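Local coordinates for putative aspartyl-tRNA synthetase (Leishmania major, PDB 6OD8), which probably catalyses the ATP-dependent attachment of L-aspartate to tRNA(Asp), with release of AMP and diphosphate, at residues Arg204-Trp209 with Pro553-Pro558; Thr214-Ala219 with Val352-Pro357; Ala55-Ala60 with Asp125-Met130. One frame throughout, in Å; residues are numbered along the deposited sequence.

Interaction 1: residues Arg204-Trp209 with Pro553-Pro558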
ATOM      1  N   ARG A 204      -2.981  22.820  15.803  1.00 22.50           N
ATOM      2  CA  ARG A 204      -3.699  21.659  15.286  1.00 23.88           C
ATOM      3  C   ARG A 204      -2.791  20.440  15.174  1.00 27.49           C
ATOM      4  O   ARG A 204      -3.140  19.340  15.617  1.00 25.65           O
ATOM      5  CB  ARG A 204      -4.254  22.018  13.917  1.00 27.21           C
ATOM      6  CG  ARG A 204      -5.650  21.641  13.640  1.00 39.52           C
ATOM      7  CD  ARG A 204      -6.001  22.082  12.227  1.00 36.39           C
ATOM      8  NE  ARG A 204      -6.828  23.282  12.219  1.00 32.15           N
ATOM      9  CZ  ARG A 204      -8.144  23.249  12.397  1.00 33.68           C
ATOM     10  NH1 ARG A 204      -8.746  22.079  12.598  1.00 30.68           N
ATOM     11  NH2 ARG A 204      -8.858  24.363  12.373  1.00 31.95           N
ATOM     12  N   LEU A 205      -1.625  20.611  14.551  1.00 22.05           N
ATOM     13  CA  LEU A 205      -0.772  19.457  14.288  1.00 18.11           C
ATOM     14  C   LEU A 205      -0.058  19.003  15.549  1.00 24.12           C
ATOM     15  O   LEU A 205       0.271  17.819  15.674  1.00 25.30           O
ATOM     16  CB  LEU A 205       0.240  19.778  13.180  1.00 20.72           C
ATOM     17  CG  LEU A 205      -0.387  20.233  11.860  1.00 19.51           C
ATOM     18  CD1 LEU A 205       0.675  20.725  10.822  1.00 19.16           C
ATOM     19  CD2 LEU A 205      -1.281  19.151  11.264  1.00 20.38           C
ATOM     20  N   ASN A 206       0.157  19.917  16.498  1.00 20.46           N
ATOM     21  CA  ASN A 206       0.835  19.564  17.739  1.00 25.46           C
ATOM     22  C   ASN A 206       0.011  18.623  18.610  1.00 29.18           C
ATOM     23  O   ASN A 206       0.592  17.930  19.443  1.00 24.60           O
ATOM     24  CB  ASN A 206       1.173  20.821  18.542  1.00 27.01           C
ATOM     25  CG  ASN A 206       2.296  21.617  17.922  1.00 31.56           C
ATOM     26  OD1 ASN A 206       3.020  21.114  17.063  1.00 29.76           O
ATOM     27  ND2 ASN A 206       2.447  22.865  18.346  1.00 25.30           N
ATOM     28  N   SER A 207      -1.321  18.626  18.459  1.00 31.71           N
ATOM     29  CA  SER A 207      -2.231  17.668  19.115  1.00 29.91           C
ATOM     30  C   SER A 207      -3.168  17.072  18.062  1.00 25.40           C
ATOM     31  O   SER A 207      -4.393  17.208  18.119  1.00 22.04           O
ATOM     32  CB  SER A 207      -3.056  18.309  20.228  1.00 30.07           C
ATOM     33  OG  SER A 207      -2.238  18.960  21.178  1.00 26.51           O
ATOM     34  N   ARG A 208      -2.563  16.382  17.094  1.00 18.44           N
ATOM     35  CA  ARG A 208      -3.299  15.890  15.940  1.00 18.60           C
ATOM     36  C   ARG A 208      -4.405  14.923  16.337  1.00 23.00           C
ATOM     37  O   ARG A 208      -5.432  14.852  15.650  1.00 18.23           O
ATOM     38  CB  ARG A 208      -2.327  15.225  14.957  1.00 23.73           C
ATOM     39  CG  ARG A 208      -2.980  14.650  13.741  1.00 31.13           C
ATOM     40  CD  ARG A 208      -3.691  15.729  12.945  1.00 31.26           C
ATOM     41  NE  ARG A 208      -3.194  15.756  11.579  1.00 30.28           N
ATOM     42  CZ  ARG A 208      -3.682  16.531  10.618  1.00 26.90           C
ATOM     43  NH1 ARG A 208      -4.702  17.333  10.874  1.00 25.18           N
ATOM     44  NH2 ARG A 208      -3.156  16.489   9.399  1.00 27.69           N
ATOM     45  N   TRP A 209      -4.223  14.185  17.443  1.00 19.27           N
ATOM     46  CA  TRP A 209      -5.253  13.248  17.892  1.00 22.07           C
ATOM     47  C   TRP A 209      -6.537  13.968  18.263  1.00 19.47           C
ATOM     48  O   TRP A 209      -7.630  13.401  18.123  1.00 21.68           O
ATOM     49  CB  TRP A 209      -4.749  12.421  19.079  1.00 18.82           C
ATOM     50  CG  TRP A 209      -4.071  13.244  20.147  1.00 17.72           C
ATOM     51  CD1 TRP A 209      -4.639  13.781  21.272  1.00 17.56           C
ATOM     52  CD2 TRP A 209      -2.692  13.623  20.174  1.00 18.55           C
ATOM     53  NE1 TRP A 209      -3.693  14.467  21.995  1.00 20.34           N
ATOM     54  CE2 TRP A 209      -2.493  14.397  21.334  1.00 21.75           C
ATOM     55  CE3 TRP A 209      -1.607  13.400  19.312  1.00 22.05           C
ATOM     56  CZ2 TRP A 209      -1.242  14.943  21.667  1.00 24.47           C
ATOM     57  CZ3 TRP A 209      -0.367  13.945  19.647  1.00 24.30           C
ATOM     58  CH2 TRP A 209      -0.198  14.702  20.815  1.00 27.08           C
ATOM     59  N   PRO A 553      10.483  20.875   6.873  1.00 21.82           N
ATOM     60  CA  PRO A 553      11.811  21.129   7.455  1.00 20.52           C
ATOM     61  C   PRO A 553      11.782  21.499   8.931  1.00 30.12           C
ATOM     62  O   PRO A 553      12.763  21.243   9.649  1.00 30.87           O
ATOM     63  CB  PRO A 553      12.353  22.287   6.591  1.00 20.33           C
ATOM     64  CG  PRO A 553      11.670  22.126   5.298  1.00 20.10           C
ATOM     65  CD  PRO A 553      10.271  21.685   5.659  1.00 20.24           C
ATOM     66  N   GLN A 554      10.696  22.099   9.419  1.00 21.87           N
ATOM     67  CA  GLN A 554      10.640  22.528  10.808  1.00 19.95           C
ATOM     68  C   GLN A 554       9.835  21.575  11.695  1.00 23.89           C
ATOM     69  O   GLN A 554       9.732  21.811  12.900  1.00 28.36           O
ATOM     70  CB  GLN A 554      10.056  23.945  10.896  1.00 29.51           C
ATOM     71  N   ARG A 555       9.266  20.511  11.142  1.00 22.08           N
ATOM     72  CA  ARG A 555       8.353  19.668  11.904  1.00 21.07           C
ATOM     73  C   ARG A 555       8.733  18.204  11.745  1.00 23.85           C
ATOM     74  O   ARG A 555       8.635  17.651  10.643  1.00 21.62           O
ATOM     75  CB  ARG A 555       6.899  19.901  11.457  1.00 18.87           C
ATOM     76  CG  ARG A 555       5.906  18.948  12.147  1.00 18.31           C
ATOM     77  CD  ARG A 555       4.457  19.282  11.818  1.00 21.86           C
ATOM     78  NE  ARG A 555       4.008  20.574  12.372  1.00 24.95           N
ATOM     79  CZ  ARG A 555       3.669  20.774  13.648  1.00 22.03           C
ATOM     80  NH1 ARG A 555       3.739  19.774  14.526  1.00 21.25           N
ATOM     81  NH2 ARG A 555       3.263  21.972  14.049  1.00 21.15           N
ATOM     82  N   THR A 556       9.135  17.572  12.857  1.00 16.53           N
ATOM     83  CA  THR A 556       9.293  16.123  12.942  1.00 17.74           C
ATOM     84  C   THR A 556       8.478  15.522  14.089  1.00 19.40           C
ATOM     85  O   THR A 556       8.731  14.371  14.471  1.00 19.90           O
ATOM     86  CB  THR A 556      10.758  15.741  13.142  1.00 22.14           C
ATOM     87  OG1 THR A 556      11.275  16.457  14.269  1.00 27.29           O
ATOM     88  CG2 THR A 556      11.577  16.103  11.914  1.00 27.42           C
ATOM     89  N   THR A 557       7.556  16.283  14.676  1.00 21.22           N
ATOM     90  CA  THR A 557       6.694  15.821  15.762  1.00 24.29           C
ATOM     91  C   THR A 557       5.263  16.266  15.488  1.00 29.57           C
ATOM     92  O   THR A 557       5.049  17.256  14.776  1.00 26.26           O
ATOM     93  CB  THR A 557       7.130  16.375  17.128  1.00 30.84           C
ATOM     94  OG1 THR A 557       7.158  17.809  17.069  1.00 27.64           O
ATOM     95  CG2 THR A 557       8.505  15.853  17.504  1.00 23.56           C
ATOM     96  N   PRO A 558       4.257  15.534  16.008  1.00 23.85           N
ATOM     97  CA  PRO A 558       4.354  14.201  16.629  1.00 23.67           C
ATOM     98  C   PRO A 558       4.918  13.177  15.636  1.00 25.26           C
ATOM     99  O   PRO A 558       5.375  12.095  15.995  1.00 29.76           O
ATOM    100  CB  PRO A 558       2.898  13.860  16.989  1.00 24.63           C
ATOM    101  CG  PRO A 558       2.203  15.192  17.102  1.00 28.05           C
ATOM    102  CD  PRO A 558       2.899  16.110  16.120  1.00 25.00           C
ATOM    103  OXT PRO A 558       4.948  13.447  14.432  1.00 27.84           O
TER
HETATM  104  O   HOH W   1       4.732  18.698  17.911  1.00 41.17           O
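The guanidinium of R555 meets the side-chain oxygen of N206 end-on, where the C-terminal tail of a class II synthetase folds back on helix 201-206 at the dimer interface. NH1 and NH2 of R555 both donate to OD1 of N206, at 3.0 and 3.1 Å, and OD1 lies close to the guanidinium plane. The amide and guanidinium planes are turned 49° apart; NH1 is only slightly tilted from the amide plane of N206, whereas NH2 stands well above it. A bend at chi3 (-67°) swings NE aside from the otherwise extended start of the R555 chain. L205 lies on one face of the same guanidinium, its CB over the centre and 3.6 Å above the plane, and L205 CD1 is 3.7 Å from R555 NE. R555 NH1 also reaches the carbonyl O of T557 at 2.8 Å, which ties the tail to itself, and D202 gives R555 a salt bridge. These edge bonds, with L205 on one face, restrict the group's rotation.

Next to this grip, P558 follows a cis peptide bond and turns its ring to the start of helix 208-211. Its CG meets W209 CZ3 obliquely at 3.8 Å. The terminal carboxylate pairs with R551 and bonds to Y278 of the second subunit. A water hydrogen-bonded to T557 OG1 adds a third donor to N206 OD1. CD of P558 sits 3.2 Å from the carbonyl O of L205.

Interaction 2: residues Thr214-Ala219 with Val352-Pro357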
ATOM      1  N   THR A 214     -12.504  16.066  14.520  1.00 18.71           N
ATOM      2  CA  THR A 214     -13.435  16.959  13.849  1.00 21.55           C
ATOM      3  C   THR A 214     -14.000  16.292  12.599  1.00 20.45           C
ATOM      4  O   THR A 214     -13.411  15.365  12.040  1.00 21.63           O
ATOM      5  CB  THR A 214     -12.766  18.294  13.465  1.00 18.83           C
ATOM      6  OG1 THR A 214     -11.760  18.051  12.485  1.00 22.59           O
ATOM      7  CG2 THR A 214     -12.128  18.970  14.689  1.00 20.59           C
ATOM      8  N   LEU A 215     -15.183  16.758  12.182  1.00 19.20           N
ATOM      9  CA  LEU A 215     -15.840  16.167  11.015  1.00 18.11           C
ATOM     10  C   LEU A 215     -14.955  16.250   9.789  1.00 20.57           C
ATOM     11  O   LEU A 215     -14.743  15.249   9.095  1.00 18.66           O
ATOM     12  CB  LEU A 215     -17.178  16.871  10.732  1.00 19.40           C
ATOM     13  CG  LEU A 215     -18.316  16.657  11.722  1.00 29.34           C
ATOM     14  CD1 LEU A 215     -19.503  17.559  11.340  1.00 29.22           C
ATOM     15  CD2 LEU A 215     -18.721  15.221  11.696  1.00 32.82           C
ATOM     16  N   ALA A 216     -14.446  17.449   9.489  1.00 20.63           N
ATOM     17  CA  ALA A 216     -13.713  17.639   8.239  1.00 19.18           C
ATOM     18  C   ALA A 216     -12.404  16.868   8.240  1.00 17.81           C
ATOM     19  O   ALA A 216     -12.062  16.204   7.255  1.00 18.05           O
ATOM     20  CB  ALA A 216     -13.459  19.135   7.990  1.00 17.20           C
ATOM     21  N   SER A 217     -11.645  16.947   9.335  1.00 18.76           N
ATOM     22  CA  SER A 217     -10.356  16.255   9.371  1.00 18.37           C
ATOM     23  C   SER A 217     -10.549  14.739   9.267  1.00 17.23           C
ATOM     24  O   SER A 217      -9.883  14.067   8.473  1.00 20.33           O
ATOM     25  CB  SER A 217      -9.603  16.679  10.642  1.00 22.08           C
ATOM     26  OG  SER A 217      -8.289  16.169  10.677  1.00 28.47           O
ATOM     27  N   GLY A 218     -11.490  14.186  10.033  1.00 16.58           N
ATOM     28  CA  GLY A 218     -11.801  12.777   9.884  1.00 15.75           C
ATOM     29  C   GLY A 218     -12.207  12.403   8.470  1.00 18.98           C
ATOM     30  O   GLY A 218     -11.781  11.366   7.951  1.00 20.18           O
ATOM     31  N   ALA A 219     -13.014  13.251   7.817  1.00 17.91           N
ATOM     32  CA  ALA A 219     -13.462  12.948   6.454  1.00 15.72           C
ATOM     33  C   ALA A 219     -12.309  13.005   5.474  1.00 17.74           C
ATOM     34  O   ALA A 219     -12.242  12.196   4.539  1.00 15.34           O
ATOM     35  CB  ALA A 219     -14.573  13.916   6.015  1.00 17.41           C
ATOM     36  N   VAL A 352     -16.250  17.465   4.698  1.00 22.44           N
ATOM     37  CA  VAL A 352     -15.155  18.387   4.385  1.00 18.75           C
ATOM     38  C   VAL A 352     -15.711  19.757   4.021  1.00 22.99           C
ATOM     39  O   VAL A 352     -15.263  20.795   4.526  1.00 23.37           O
ATOM     40  CB  VAL A 352     -14.286  17.835   3.241  1.00 21.19           C
ATOM     41  CG1 VAL A 352     -13.223  18.870   2.821  1.00 18.67           C
ATOM     42  CG2 VAL A 352     -13.624  16.493   3.630  1.00 16.74           C
ATOM     43  N   CYS A 353     -16.700  19.773   3.134  1.00 19.14           N
ATOM     44  CA  CYS A 353     -17.171  21.019   2.536  1.00 22.54           C
ATOM     45  C   CYS A 353     -17.791  21.959   3.565  1.00 28.90           C
ATOM     46  O   CYS A 353     -17.754  23.183   3.384  1.00 27.55           O
ATOM     47  CB  CYS A 353     -18.181  20.699   1.433  1.00 26.35           C
ATOM     48  SG  CYS A 353     -18.680  22.107   0.391  1.00 31.19           S
ATOM     49  N   GLN A 354     -18.365  21.426   4.647  1.00 26.53           N
ATOM     50  CA  GLN A 354     -19.021  22.326   5.592  1.00 30.83           C
ATOM     51  C   GLN A 354     -18.012  23.208   6.311  1.00 31.57           C
ATOM     52  O   GLN A 354     -18.333  24.343   6.685  1.00 28.95           O
ATOM     53  CB  GLN A 354     -19.869  21.542   6.597  1.00 27.91           C
ATOM     54  CG  GLN A 354     -19.178  20.354   7.251  1.00 35.93           C
ATOM     55  CD  GLN A 354     -18.394  20.731   8.502  1.00 41.62           C
ATOM     56  OE1 GLN A 354     -18.729  21.701   9.192  1.00 46.25           O
ATOM     57  NE2 GLN A 354     -17.339  19.966   8.797  1.00 25.29           N
ATOM     58  N   GLN A 355     -16.793  22.723   6.505  1.00 25.49           N
ATOM     59  CA  GLN A 355     -15.751  23.569   7.068  1.00 24.54           C
ATOM     60  C   GLN A 355     -14.888  24.234   6.003  1.00 25.66           C
ATOM     61  O   GLN A 355     -14.456  25.371   6.190  1.00 24.79           O
ATOM     62  CB  GLN A 355     -14.851  22.759   8.014  1.00 24.94           C
ATOM     63  CG  GLN A 355     -13.866  23.649   8.759  1.00 25.78           C
ATOM     64  CD  GLN A 355     -13.099  22.930   9.860  1.00 29.45           C
ATOM     65  OE1 GLN A 355     -13.395  21.776  10.205  1.00 22.39           O
ATOM     66  NE2 GLN A 355     -12.110  23.624  10.430  1.00 23.05           N
ATOM     67  N   TYR A 356     -14.635  23.546   4.895  1.00 20.43           N
ATOM     68  CA  TYR A 356     -13.684  23.980   3.872  1.00 24.09           C
ATOM     69  C   TYR A 356     -14.417  23.950   2.541  1.00 23.81           C
ATOM     70  O   TYR A 356     -14.241  23.013   1.748  1.00 22.75           O
ATOM     71  CB  TYR A 356     -12.457  23.063   3.845  1.00 22.62           C
ATOM     72  CG  TYR A 356     -11.632  23.077   5.114  1.00 28.06           C
ATOM     73  CD1 TYR A 356     -11.031  24.248   5.563  1.00 30.20           C
ATOM     74  CD2 TYR A 356     -11.433  21.910   5.850  1.00 28.09           C
ATOM     75  CE1 TYR A 356     -10.264  24.265   6.718  1.00 27.40           C
ATOM     76  CE2 TYR A 356     -10.670  21.913   7.006  1.00 26.53           C
ATOM     77  CZ  TYR A 356     -10.091  23.092   7.438  1.00 28.87           C
ATOM     78  OH  TYR A 356      -9.318  23.089   8.579  1.00 25.63           O
ATOM     79  N   PRO A 357     -15.273  24.938   2.280  1.00 25.87           N
ATOM     80  CA  PRO A 357     -16.143  24.875   1.103  1.00 25.03           C
ATOM     81  C   PRO A 357     -15.344  24.769  -0.182  1.00 26.46           C
ATOM     82  O   PRO A 357     -14.312  25.425  -0.355  1.00 26.68           O
ATOM     83  CB  PRO A 357     -16.923  26.192   1.165  1.00 28.41           C
ATOM     84  CG  PRO A 357     -16.893  26.582   2.599  1.00 29.59           C
ATOM     85  CD  PRO A 357     -15.569  26.107   3.124  1.00 23.92           C
TER
HETATM   86  O   HOH W   2     -11.160  20.204  11.109  1.00 31.65           O
HETATM   87  O   HOH W   3     -15.158  19.958  10.911  1.00 19.96           O
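The ring of Y356 has CG of Q355 over the centre of one face, 3.9 Å above the plane, and meets CB of A216 obliquely, Y356 CD2 being 4.0 Å away. A216 belongs to the first turn of helix 215-237, the long helix of class II motif 1 that carries T214 as N-cap, with a weak capping bond from S217 N to T214 OG1. The facing segment lies on helix 346-353 and the residues that follow. No direct hydrogen bond joins the two; waters do. One accepts from A216 N and from Q354 NE2 and donates to Q355 OE1 at 2.6 Å, so a backbone N-H of the helix's first turn is satisfied. A second water donates to the same OE1 and bonds to T214 OG1. CG of Q355 stands anti to the backbone N (chi1 -173°); the chain, extended beyond it, carries OE1 to 3.4 Å from A216 CB. NE2 of Q355 bonds to A188 O, and that of Q354 to N351 O. Q354 crosses L215 at about a right angle, NE2 against CB. One turn further along, CB of A219 rests on CG2 of V352 at 3.6 Å.

Interaction 3: residues Ala55-Ala60 with Asp125-Met130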
ATOM      1  N   ALA A  55     -23.280   0.771  40.903  1.00 39.02           N
ATOM      2  CA  ALA A  55     -23.750   0.020  39.747  1.00 38.29           C
ATOM      3  C   ALA A  55     -24.387   0.919  38.698  1.00 35.35           C
ATOM      4  O   ALA A  55     -24.502   0.506  37.542  1.00 37.69           O
ATOM      5  CB  ALA A  55     -24.767  -1.037  40.171  1.00 39.45           C
ATOM      6  N   VAL A  56     -24.818   2.117  39.077  1.00 33.64           N
ATOM      7  CA  VAL A  56     -25.598   2.982  38.203  1.00 38.25           C
ATOM      8  C   VAL A  56     -24.717   3.992  37.475  1.00 36.47           C
ATOM      9  O   VAL A  56     -24.904   4.237  36.284  1.00 33.43           O
ATOM     10  CB  VAL A  56     -26.705   3.697  39.010  1.00 38.08           C
ATOM     11  CG1 VAL A  56     -27.478   4.649  38.114  1.00 37.71           C
ATOM     12  CG2 VAL A  56     -27.642   2.686  39.638  1.00 43.58           C
ATOM     13  N   PHE A  57     -23.751   4.580  38.176  1.00 33.96           N
ATOM     14  CA  PHE A  57     -22.913   5.613  37.591  1.00 33.52           C
ATOM     15  C   PHE A  57     -21.581   5.629  38.326  1.00 30.99           C
ATOM     16  O   PHE A  57     -21.475   5.171  39.469  1.00 32.34           O
ATOM     17  CB  PHE A  57     -23.604   6.982  37.654  1.00 29.02           C
ATOM     18  CG  PHE A  57     -23.782   7.506  39.053  1.00 29.42           C
ATOM     19  CD1 PHE A  57     -22.821   8.327  39.624  1.00 35.10           C
ATOM     20  CD2 PHE A  57     -24.901   7.175  39.794  1.00 40.73           C
ATOM     21  CE1 PHE A  57     -22.971   8.803  40.909  1.00 36.92           C
ATOM     22  CE2 PHE A  57     -25.059   7.647  41.090  1.00 40.82           C
ATOM     23  CZ  PHE A  57     -24.093   8.461  41.647  1.00 40.51           C
ATOM     24  N   GLY A  58     -20.563   6.165  37.653  1.00 28.87           N
ATOM     25  CA  GLY A  58     -19.237   6.262  38.234  1.00 32.19           C
ATOM     26  C   GLY A  58     -18.150   5.888  37.248  1.00 29.75           C
ATOM     27  O   GLY A  58     -18.340   6.010  36.036  1.00 31.39           O
ATOM     28  N   ALA A  59     -17.000   5.439  37.736  1.00 29.16           N
ATOM     29  CA  ALA A  59     -15.907   5.046  36.857  1.00 30.47           C
ATOM     30  C   ALA A  59     -15.918   3.529  36.721  1.00 33.75           C
ATOM     31  O   ALA A  59     -15.876   2.817  37.726  1.00 29.50           O
ATOM     32  CB  ALA A  59     -14.560   5.534  37.389  1.00 37.17           C
ATOM     33  N   ALA A  60     -15.994   3.038  35.487  1.00 33.09           N
ATOM     34  CA  ALA A  60     -15.953   1.600  35.282  1.00 34.20           C
ATOM     35  C   ALA A  60     -14.535   1.077  35.499  1.00 34.01           C
ATOM     36  O   ALA A  60     -13.563   1.818  35.322  1.00 27.72           O
ATOM     37  CB  ALA A  60     -16.428   1.244  33.880  1.00 28.25           C
ATOM     38  N   ASP A 125     -35.138   4.799  39.382  1.00 62.74           N
ATOM     39  CA  ASP A 125     -33.824   4.344  39.807  1.00 65.72           C
ATOM     40  C   ASP A 125     -32.695   5.262  39.359  1.00 59.30           C
ATOM     41  O   ASP A 125     -31.528   4.889  39.509  1.00 55.49           O
ATOM     42  CB  ASP A 125     -33.570   2.918  39.315  1.00 67.73           C
ATOM     43  CG  ASP A 125     -34.494   1.909  39.978  1.00 70.32           C
ATOM     44  OD1 ASP A 125     -35.124   1.115  39.250  1.00 70.54           O
ATOM     45  OD2 ASP A 125     -34.611   1.935  41.225  1.00 66.73           O
ATOM     46  N   VAL A 126     -33.015   6.439  38.834  1.00 59.56           N
ATOM     47  CA  VAL A 126     -32.021   7.462  38.501  1.00 51.99           C
ATOM     48  C   VAL A 126     -32.052   8.515  39.607  1.00 50.68           C
ATOM     49  O   VAL A 126     -33.037   9.265  39.704  1.00 53.25           O
ATOM     50  CB  VAL A 126     -32.295   8.091  37.131  1.00 47.95           C
ATOM     51  CG1 VAL A 126     -31.387   9.304  36.914  1.00 40.78           C
ATOM     52  CG2 VAL A 126     -32.091   7.059  36.024  1.00 50.58           C
ATOM     53  N   PRO A 127     -31.024   8.605  40.453  1.00 45.02           N
ATOM     54  CA  PRO A 127     -31.012   9.598  41.529  1.00 46.52           C
ATOM     55  C   PRO A 127     -30.353  10.902  41.097  1.00 48.74           C
ATOM     56  O   PRO A 127     -29.619  10.960  40.107  1.00 40.75           O
ATOM     57  CB  PRO A 127     -30.162   8.909  42.601  1.00 44.21           C
ATOM     58  CG  PRO A 127     -29.120   8.188  41.771  1.00 38.72           C
ATOM     59  CD  PRO A 127     -29.830   7.737  40.500  1.00 39.25           C
ATOM     60  N   LYS A 128     -30.611  11.951  41.893  1.00 48.03           N
ATOM     61  CA  LYS A 128     -29.993  13.251  41.642  1.00 45.28           C
ATOM     62  C   LYS A 128     -28.475  13.153  41.571  1.00 45.19           C
ATOM     63  O   LYS A 128     -27.840  13.918  40.837  1.00 42.19           O
ATOM     64  CB  LYS A 128     -30.399  14.254  42.724  1.00 44.79           C
ATOM     65  N   GLU A 129     -27.878  12.216  42.317  1.00 45.14           N
ATOM     66  CA  GLU A 129     -26.429  12.027  42.268  1.00 40.37           C
ATOM     67  C   GLU A 129     -25.940  11.705  40.861  1.00 36.79           C
ATOM     68  O   GLU A 129     -24.811  12.065  40.495  1.00 36.57           O
ATOM     69  CB  GLU A 129     -26.021  10.907  43.231  1.00 38.29           C
ATOM     70  CG  GLU A 129     -26.103  11.284  44.712  1.00 45.32           C
ATOM     71  CD  GLU A 129     -27.497  11.181  45.284  1.00 47.59           C
ATOM     72  OE1 GLU A 129     -28.463  11.031  44.508  1.00 45.37           O
ATOM     73  OE2 GLU A 129     -27.624  11.246  46.524  1.00 54.79           O
ATOM     74  N   MET A 130     -26.765  11.030  40.057  1.00 37.00           N
ATOM     75  CA  MET A 130     -26.339  10.660  38.713  1.00 37.94           C
ATOM     76  C   MET A 130     -26.445  11.840  37.746  1.00 36.54           C
ATOM     77  O   MET A 130     -25.598  11.994  36.861  1.00 35.07           O
ATOM     78  CB  MET A 130     -27.153   9.464  38.212  1.00 33.00           C
ATOM     79  CG  MET A 130     -26.713   8.973  36.847  1.00 37.27           C
ATOM     80  SD  MET A 130     -27.723   7.624  36.194  1.00 39.51           S
ATOM     81  CE  MET A 130     -28.447   8.396  34.752  1.00 32.72           C
TER
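P127 O accepts a hydrogen bond from M130 N at 2.9 Å, closing the first turn of helix 128-136 on which the ring of F57 lies; P127 is the N-cap residue. No hydrogen bond crosses between the segments, and the contact is carried largely by the F57 ring, with V56 beside it. M130 CA sits over the F57 ring face, 4.0 Å from the centroid and 11° off the ring normal, a CH-pi contact, and the carbonyl carbon of E129 lies over the same face. CG of F57 stands between backbone N and carbonyl carbon (chi1 67°), and the ring is laid on the helix turn with CZ 3.5 Å from E129 CB and CD2 3.6 Å from M130 CB. P127 CG approaches F57 CE2 obliquely at 4.2 Å. In M130, CG is anti to the backbone N and passes F57 CB; SD continues extended (chi2 -177°) and ends 3.5 Å from V56 CG1, the two side chains crossing at about a right angle. That same CG1 of V56 also lies at the edge of the F57 ring, in its plane. The contact is near the surface. Helix 128-136 follows the third strand of the OB-fold barrel, the usual place for its helix, and F133 meets the F57 ring from the next turn. The segment 55-60 comes from helix 48-54, whose Y53 touches P127 and E129, and is hydrogen-bonded through V56, G58 and A60 to strand 170-173.

How the interactions relate
Interactions 1 and 2 are neighbours in the catalytic domain, their centres 19 Å apart, and interaction 2 is nested in the chain loop closed by interaction 1. R204 packs on segment 352-357, its CZ 4.0 Å from Y356 OH, and R208 NH1 lies 3.8 Å from S217 OG. D211 joins them: it forms salt bridges with R204 and R208 and a hydrogen bond with S217. A188 O likewise receives both R204 and Q355. Interaction 3 stands apart in the OB-fold domain, its nearest atoms about 20 Å from interaction 1 and 24 Å from interaction 2. A formic acid molecule, probably from the crystallisation liquor, lies about 5 Å from the P558 side chain.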